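PDB 5XP0: probable csgAB operon transcriptional regulatory protein from Salmonella typhimurium, which drives transcription of the csgAB operon as the master regulator of curli fimbriae expression and promotes biofilm formation. Local coordinates for the interface of chains A and B. Sequence-based numbering; all coordinates share one arbitrary frame. Chains: chain A/B, Probable csgAB operon transcriptional regulatory protein.

The interface of chains A and B. Residues chain A 24, 66, 68, 94-95; chain B 27-29.
A:Asn95, in a left-handed helical backbone conformation (phi 53°) just past strand 90-94 of chain A, faces the first turn of helix 28-41 of chain B, where B:Leu28 and B:Gln29 have ordinary helical torsions. Its side-chain oxygen OD1 accepts the helix-starting amide B:Leu28 N at 2.9 Å, nearly straight at the hydrogen, and so caps the N-terminus of a helix belonging to the other chain. The amide nitrogen ND2 gives one bond to each side: across the contact to B:Gln29 OE1 at 3.0 Å, and within chain A to A:Asp66 OD1. Both acceptors lie close to the A:Asn95 amide plane, which fixes the flip of this group. B:Gln29 bends back toward chain A, CG lying between its backbone N and carbonyl carbon (chi1 56°) and the chain bending again at chi2. Its amide is turned 26° from that of A:Asn95, and its NE2 donates to A:Asp66 OD2 at 3.0 Å, on the syn side but somewhat above the carboxylate plane. The other flank of OD2, its anti lone pair, takes the hydroxyl OG1 of A:Thr24 at 2.7 Å. A:Asp66 OD1 is likewise shared, with A:Asn95 ND2 and, over a more bent bond, the backbone N of the poorly ordered A:Met68 arriving from opposite faces; these donors together hold the carboxylate's rotation. Beside this polar network, A:Leu94 CD1 touches B:Leu28 CD2 at 3.9 Å, the two side chains crossing at about a right angle. The two-fold repeats the patch with the chains exchanged, an arrangement consistent with a receiver-domain dimer, although the crystal alone does not establish one in solution. In the atypical receiver domain of CsgD, A:Asp66 ends strand 61-66, where receiver domains carry the phospho-acceptor aspartate, so the contact probably covers that site, gathering the C-terminal ends of strands 19-24, 61-66 and 90-94 of chain A against the start of helix 28-41 of chain B.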
loop_
_atom_site.group_PDB
_atom_site.type_symbol
_atom_site.label_atom_id
_atom_site.label_comp_id
_atom_site.label_asym_id
_atom_site.label_seq_id
_atom_site.Cartn_x
_atom_site.Cartn_y
_atom_site.Cartn_z
ATOM N N THR A 24 -4.041 -8.620 3.370
ATOM C CA THR A 24 -3.104 -7.562 3.725
ATOM C C THR A 24 -3.784 -6.667 4.742
ATOM O O THR A 24 -4.837 -7.013 5.286
ATOM C CB THR A 24 -2.656 -6.763 2.491
ATOM O OG1 THR A 24 -1.613 -5.839 2.885
ATOM C CG2 THR A 24 -3.787 -5.963 1.915
ATOM N N ASP A 66 0.388 -10.968 2.255
ATOM C CA ASP A 66 1.306 -9.832 2.438
ATOM C C ASP A 66 2.236 -10.101 3.609
ATOM O O ASP A 66 1.857 -10.016 4.787
ATOM C CB ASP A 66 0.558 -8.528 2.627
ATOM C CG ASP A 66 1.498 -7.325 2.650
ATOM O OD1 ASP A 66 2.737 -7.509 2.711
ATOM O OD2 ASP A 66 0.997 -6.211 2.599
ATOM N N MET A 68 4.737 -8.459 4.731
ATOM C CA MET A 68 5.093 -7.335 5.586
ATOM C C MET A 68 4.062 -7.084 6.674
ATOM O O MET A 68 4.270 -6.220 7.527
ATOM C CB MET A 68 5.224 -6.079 4.729
ATOM C CG MET A 68 6.553 -5.893 4.040
ATOM S SD MET A 68 6.606 -4.346 3.116
ATOM C CE MET A 68 7.768 -3.425 4.119
ATOM N N LEU A 94 3.707 -12.116 -0.915
ATOM C CA LEU A 94 3.887 -10.767 -1.416
ATOM C C LEU A 94 4.783 -9.986 -0.458
ATOM O O LEU A 94 4.720 -10.150 0.765
ATOM C CB LEU A 94 2.523 -10.064 -1.543
ATOM C CG LEU A 94 2.457 -8.668 -2.173
ATOM C CD1 LEU A 94 2.621 -8.836 -3.610
ATOM C CD2 LEU A 94 1.117 -7.996 -1.909
ATOM N N ASN A 95 5.535 -9.048 -1.010
ATOM C CA ASN A 95 6.409 -8.204 -0.201
ATOM C C ASN A 95 7.329 -9.041 0.688
ATOM O O ASN A 95 7.597 -8.687 1.830
ATOM C CB ASN A 95 5.609 -7.204 0.668
ATOM C CG ASN A 95 4.730 -6.251 -0.172
ATOM O OD1 ASN A 95 5.163 -5.742 -1.209
ATOM N ND2 ASN A 95 3.478 -6.014 0.278
ATOM N N SER B 27 6.081 -0.798 -0.003
ATOM C CA SER B 27 5.374 -2.027 -0.311
ATOM C C SER B 27 5.023 -1.963 -1.775
ATOM O O SER B 27 4.915 -0.872 -2.357
ATOM C CB SER B 27 4.093 -2.175 0.515
ATOM O OG SER B 27 3.142 -1.197 0.106
ATOM N N LEU B 28 4.780 -3.140 -2.358
ATOM C CA LEU B 28 4.323 -3.147 -3.745
ATOM C C LEU B 28 3.055 -2.318 -3.881
ATOM O O LEU B 28 2.860 -1.631 -4.886
ATOM C CB LEU B 28 4.060 -4.565 -4.232
ATOM C CG LEU B 28 3.719 -4.592 -5.730
ATOM C CD1 LEU B 28 4.951 -4.241 -6.568
ATOM C CD2 LEU B 28 3.223 -5.905 -6.118
ATOM N N GLN B 29 2.146 -2.397 -2.905
ATOM C CA GLN B 29 0.911 -1.657 -3.089
ATOM C C GLN B 29 1.116 -0.144 -2.987
ATOM O O GLN B 29 0.447 0.598 -3.703
ATOM C CB GLN B 29 -0.179 -2.112 -2.138
ATOM C CG GLN B 29 0.149 -2.054 -0.742
ATOM C CD GLN B 29 0.728 -3.354 -0.206
ATOM O OE1 GLN B 29 1.607 -3.963 -0.827
ATOM N NE2 GLN B 29 0.247 -3.778 0.955
#